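Local coordinates for protein tartronic semialdehyde reductase (Salmonella typhimurium, PDB 1YB4) that catalyses the reversible NAD(P)H-dependent reduction of tartronate semialdehyde (2-hydroxy-3-oxopropanoate) to (R)-glycerate, at residues Pro121-Glu126 with Thr133-Val138; Ala59-Ile64 with Thr91-Ser96. All coordinates share one frame; numbering follows the deposited sequence.

Interaction 1 (Pro121-Glu126 with Thr133-Val138)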
loop_
_atom_site.group_PDB
_atom_site.type_symbol
_atom_site.label_atom_id
_atom_site.label_comp_id
_atom_site.label_asym_id
_atom_site.label_seq_id
_atom_site.Cartn_x
_atom_site.Cartn_y
_atom_site.Cartn_z
ATOM N N PRO A 121 25.611 10.066 -11.832
ATOM C CA PRO A 121 24.751 9.031 -12.407
ATOM C C PRO A 121 24.119 9.582 -13.682
ATOM O O PRO A 121 23.991 10.803 -13.841
ATOM C CB PRO A 121 23.722 8.777 -11.305
ATOM C CG PRO A 121 23.763 10.042 -10.457
ATOM C CD PRO A 121 25.229 10.360 -10.440
ATOM N N VAL A 122 23.726 8.693 -14.590
ATOM C CA VAL A 122 23.129 9.132 -15.839
ATOM C C VAL A 122 21.795 8.451 -16.127
ATOM O O VAL A 122 21.490 7.400 -15.572
ATOM C CB VAL A 122 24.089 8.854 -17.017
ATOM C CG1 VAL A 122 24.367 7.382 -17.124
ATOM C CG2 VAL A 122 23.483 9.338 -18.295
ATOM N N SER A 123 20.991 9.071 -16.978
ATOM C CA SER A 123 19.723 8.481 -17.381
ATOM C C SER A 123 19.512 8.774 -18.863
ATOM O O SER A 123 19.885 9.841 -19.347
ATOM C CB SER A 123 18.556 9.015 -16.528
ATOM O OG SER A 123 18.566 10.425 -16.393
ATOM N N GLY A 124 18.949 7.810 -19.583
ATOM C CA GLY A 124 18.705 7.980 -21.003
ATOM C C GLY A 124 18.817 6.649 -21.724
ATOM O O GLY A 124 18.350 6.487 -22.853
ATOM N N GLY A 125 19.459 5.691 -21.066
ATOM C CA GLY A 125 19.624 4.369 -21.642
ATOM C C GLY A 125 20.566 4.281 -22.828
ATOM O O GLY A 125 21.177 5.267 -23.254
ATOM N N GLU A 126 20.682 3.071 -23.354
ATOM C CA GLU A 126 21.534 2.791 -24.493
ATOM C C GLU A 126 21.486 3.896 -25.553
ATOM O O GLU A 126 22.498 4.545 -25.819
ATOM C CB GLU A 126 21.107 1.463 -25.099
ATOM C CG GLU A 126 22.046 0.895 -26.119
ATOM C CD GLU A 126 21.996 -0.622 -26.122
ATOM O OE1 GLU A 126 22.528 -1.235 -27.072
ATOM O OE2 GLU A 126 21.432 -1.203 -25.161
ATOM N N THR A 133 23.105 12.262 -25.816
ATOM C CA THR A 133 22.001 13.036 -25.263
ATOM C C THR A 133 21.584 12.573 -23.864
ATOM O O THR A 133 20.429 12.720 -23.470
ATOM C CB THR A 133 20.771 12.948 -26.167
ATOM O OG1 THR A 133 20.315 11.590 -26.197
ATOM C CG2 THR A 133 21.111 13.427 -27.584
ATOM N N LEU A 134 22.515 11.998 -23.118
ATOM C CA LEU A 134 22.200 11.550 -21.774
ATOM C C LEU A 134 21.909 12.735 -20.852
ATOM O O LEU A 134 22.366 13.860 -21.093
ATOM C CB LEU A 134 23.381 10.794 -21.185
ATOM C CG LEU A 134 23.810 9.482 -21.826
ATOM C CD1 LEU A 134 25.237 9.117 -21.344
ATOM C CD2 LEU A 134 22.785 8.399 -21.473
ATOM N N SER A 135 21.131 12.480 -19.807
ATOM C CA SER A 135 20.875 13.503 -18.806
ATOM C C SER A 135 21.898 13.130 -17.732
ATOM O O SER A 135 22.078 11.945 -17.434
ATOM C CB SER A 135 19.445 13.419 -18.271
ATOM O OG SER A 135 18.541 13.828 -19.277
ATOM N N ILE A 136 22.583 14.129 -17.176
ATOM C CA ILE A 136 23.615 13.874 -16.183
ATOM C C ILE A 136 23.470 14.722 -14.916
ATOM O O ILE A 136 23.544 15.955 -14.969
ATOM C CB ILE A 136 24.994 14.120 -16.818
ATOM C CG1 ILE A 136 25.138 13.266 -18.083
ATOM C CG2 ILE A 136 26.077 13.793 -15.844
ATOM C CD1 ILE A 136 26.388 13.583 -18.915
HETATM N N MSE A 137 23.256 14.066 -13.776
HETATM C CA MSE A 137 23.120 14.780 -12.509
HETATM C C MSE A 137 24.426 14.563 -11.764
HETATM O O MSE A 137 24.863 13.431 -11.582
HETATM C CB MSE A 137 21.920 14.251 -11.729
HETATM C CG MSE A 137 21.197 13.143 -12.452
HETATM SE SE MSE A 137 19.279 13.190 -12.267
HETATM C CE MSE A 137 18.808 12.021 -13.750
ATOM N N VAL A 138 25.037 15.657 -11.319
ATOM C CA VAL A 138 26.347 15.596 -10.690
ATOM C C VAL A 138 26.523 16.091 -9.262
ATOM O O VAL A 138 26.078 17.185 -8.902
ATOM C CB VAL A 138 27.382 16.377 -11.555
ATOM C CG1 VAL A 138 28.785 16.188 -10.999
ATOM C CG2 VAL A 138 27.307 15.931 -13.008
#
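The carbonyl oxygen S135 O is gripped from strand 115-123 by two groups: S123 N donates a hydrogen bond of 3.1 Å, and V122 CA adds a CA-H...O contact at 3.4 Å. The return bond from S135 N to S123 O, 3.0 Å, is nearly straight (175° at the hydrogen), making S123 and S135 a hydrogen-bonded antiparallel pair. V122 and I136 form the non-hydrogen-bonded pair, and beyond them a weak bond of 3.3 Å runs from M137 N to P121 O. P121 N has no hydrogen to return to M137 O, 3.5 Å away; P121 CD packs against that oxygen instead (3.3 Å).

V122 CG2, anti to the backbone N, nests against L134, reaching its CB, CG and both methyls; branched apolar residues fill this buried side. In this Rossmann-type domain the two strands make the one antiparallel step of an otherwise parallel sheet, joined through helix 125-131. G124 and G125 carry the chain from strand to helix with phi values of 148° and 70°, easily adopted without a CB. A CB on G124 would crowd L134 CD2, which lies 4.1 Å from G124 CA. V122 O, unused in pairing with I136, accepts a hydrogen bond from NZ of K172, the predicted active-site lysine.

Interaction 2 (Ala59-Ile64 with Thr91-Ser96)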
loop_
_atom_site.group_PDB
_atom_site.type_symbol
_atom_site.label_atom_id
_atom_site.label_comp_id
_atom_site.label_asym_id
_atom_site.label_seq_id
_atom_site.Cartn_x
_atom_site.Cartn_y
_atom_site.Cartn_z
ATOM N N ALA A 59 46.186 8.356 -16.942
ATOM C CA ALA A 59 44.938 9.106 -17.057
ATOM C C ALA A 59 44.718 10.005 -15.845
ATOM O O ALA A 59 44.901 9.572 -14.707
ATOM C CB ALA A 59 43.768 8.152 -17.208
ATOM N N ASP A 60 44.328 11.255 -16.094
ATOM C CA ASP A 60 44.062 12.206 -15.013
ATOM C C ASP A 60 42.572 12.211 -14.607
ATOM O O ASP A 60 42.230 12.501 -13.462
ATOM C CB ASP A 60 44.495 13.618 -15.421
ATOM C CG ASP A 60 45.961 13.693 -15.806
ATOM O OD1 ASP A 60 46.802 13.047 -15.133
ATOM O OD2 ASP A 60 46.267 14.414 -16.775
ATOM N N ILE A 61 41.692 11.909 -15.558
ATOM C CA ILE A 61 40.263 11.837 -15.293
ATOM C C ILE A 61 39.847 10.398 -15.622
ATOM O O ILE A 61 40.046 9.917 -16.744
ATOM C CB ILE A 61 39.480 12.843 -16.166
ATOM C CG1 ILE A 61 39.863 14.276 -15.775
ATOM C CG2 ILE A 61 37.983 12.657 -15.971
ATOM C CD1 ILE A 61 39.232 15.358 -16.653
ATOM N N ILE A 62 39.308 9.708 -14.623
ATOM C CA ILE A 62 38.887 8.315 -14.776
ATOM C C ILE A 62 37.362 8.138 -14.694
ATOM O O ILE A 62 36.743 8.476 -13.686
ATOM C CB ILE A 62 39.528 7.418 -13.681
ATOM C CG1 ILE A 62 41.055 7.411 -13.808
ATOM C CG2 ILE A 62 38.979 6.004 -13.783
ATOM C CD1 ILE A 62 41.730 8.648 -13.254
ATOM N N PHE A 63 36.776 7.594 -15.758
ATOM C CA PHE A 63 35.338 7.342 -15.847
ATOM C C PHE A 63 35.035 5.903 -15.472
ATOM O O PHE A 63 35.651 4.978 -16.004
ATOM C CB PHE A 63 34.850 7.580 -17.275
ATOM C CG PHE A 63 34.810 9.018 -17.657
ATOM C CD1 PHE A 63 33.717 9.805 -17.320
ATOM C CD2 PHE A 63 35.902 9.615 -18.290
ATOM C CE1 PHE A 63 33.712 11.173 -17.600
ATOM C CE2 PHE A 63 35.907 10.980 -18.574
ATOM C CZ PHE A 63 34.812 11.763 -18.229
ATOM N N ILE A 64 34.075 5.719 -14.572
ATOM C CA ILE A 64 33.666 4.388 -14.146
ATOM C C ILE A 64 32.203 4.106 -14.509
ATOM O O ILE A 64 31.310 4.836 -14.088
ATOM C CB ILE A 64 33.825 4.235 -12.621
ATOM C CG1 ILE A 64 35.299 4.372 -12.245
ATOM C CG2 ILE A 64 33.231 2.893 -12.150
ATOM C CD1 ILE A 64 35.535 4.369 -10.759
ATOM N N THR A 91 41.207 12.993 -10.931
ATOM C CA THR A 91 39.776 13.199 -10.808
ATOM C C THR A 91 39.111 11.896 -11.240
ATOM O O THR A 91 39.343 11.392 -12.345
ATOM C CB THR A 91 39.283 14.355 -11.716
ATOM O OG1 THR A 91 40.105 15.510 -11.508
ATOM C CG2 THR A 91 37.849 14.719 -11.375
ATOM N N ILE A 92 38.297 11.355 -10.341
ATOM C CA ILE A 92 37.578 10.120 -10.580
ATOM C C ILE A 92 36.095 10.465 -10.680
ATOM O O ILE A 92 35.544 11.157 -9.819
ATOM C CB ILE A 92 37.823 9.128 -9.424
ATOM C CG1 ILE A 92 37.102 7.813 -9.691
ATOM C CG2 ILE A 92 37.391 9.737 -8.118
ATOM C CD1 ILE A 92 37.810 6.968 -10.716
ATOM N N VAL A 93 35.459 10.010 -11.750
ATOM C CA VAL A 93 34.048 10.284 -11.935
ATOM C C VAL A 93 33.262 8.996 -12.159
ATOM O O VAL A 93 33.443 8.285 -13.152
ATOM C CB VAL A 93 33.806 11.269 -13.115
ATOM C CG1 VAL A 93 34.794 12.415 -13.040
ATOM C CG2 VAL A 93 33.938 10.568 -14.421
ATOM N N ASP A 94 32.395 8.696 -11.199
ATOM C CA ASP A 94 31.565 7.512 -11.268
ATOM C C ASP A 94 30.249 7.918 -11.881
ATOM O O ASP A 94 29.553 8.813 -11.379
ATOM C CB ASP A 94 31.331 6.926 -9.876
ATOM C CG ASP A 94 30.568 5.627 -9.925
ATOM O OD1 ASP A 94 30.696 4.909 -10.948
ATOM O OD2 ASP A 94 29.855 5.324 -8.942
HETATM N N MSE A 95 29.912 7.261 -12.980
HETATM C CA MSE A 95 28.680 7.562 -13.671
HETATM C C MSE A 95 27.664 6.442 -13.532
HETATM O O MSE A 95 26.610 6.462 -14.174
HETATM C CB MSE A 95 28.983 7.886 -15.128
HETATM C CG MSE A 95 29.813 9.158 -15.248
HETATM SE SE MSE A 95 30.093 9.793 -17.048
HETATM C CE MSE A 95 28.442 10.787 -17.310
ATOM N N SER A 96 27.985 5.484 -12.662
ATOM C CA SER A 96 27.100 4.360 -12.378
ATOM C C SER A 96 25.983 4.868 -11.478
ATOM O O SER A 96 26.107 5.932 -10.869
ATOM C CB SER A 96 27.830 3.256 -11.604
ATOM O OG SER A 96 29.071 2.901 -12.180
#
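Two neighbouring parallel strands, 61-64 and 90-94, meet here in the buried centre of the Rossmann-type sheet. I62 sits between T91 and V93, its N bonded to T91 O and its O to V93 N, both at 2.8 Å; I64 likewise bridges V93 and M95. A further bond from T91 N to D60 O extends the pairing before strand 61-64 begins.

On one face, I92 CD1 touches both I62 CG2, 3.4 Å away, and I64 CD1, 3.5 Å away. I92 CG1 is anti to the backbone N (chi1 -178°), which carries that methyl across to the other strand. Such beta-branched residues suit the extended backbone; I64 packs on V75 and L76 of helix 69-77, the helix of this beta-alpha-beta crossover. The opposite face carries I61, F63, T91 and V93; F63 and T91 pack on helix 142-155. There the selenium of M95, a selenomethionine, makes a Met-aromatic contact at the edge of the F63 ring, with SE 4.8 Å from its centroid and 75° off the normal. T91, polar on this buried face, has its OG1 hydrogen-bonded to R147. At the end of the strand, D94 OD1 takes a weak bond of 3.3 Å from S96 N.

Interactions 1 and 2 lie in the same sheet with their centres 15 Å apart, and strand 115-123, carrying P121 and V122, is the neighbour of strand 90-94. They meet where the chain leaves that strand: P121 CB packs 3.7 Å from S96 O, V122 CG1 3.8 Å from M95 O, and I136 CD1 3.8 Å from M95 CE. M95 thus meets the edge of the F63 ring within interaction 2 and, through its O and CE, V122 and I136 of interaction 1. The predicted active-site K172 is closer to interaction 1: the side chains of P121 and K172 are about 4 Å apart, against about 8 Å for those of S96 and K172. Q169, on the same helix, touches P121 and hydrogen-bonds S96 O.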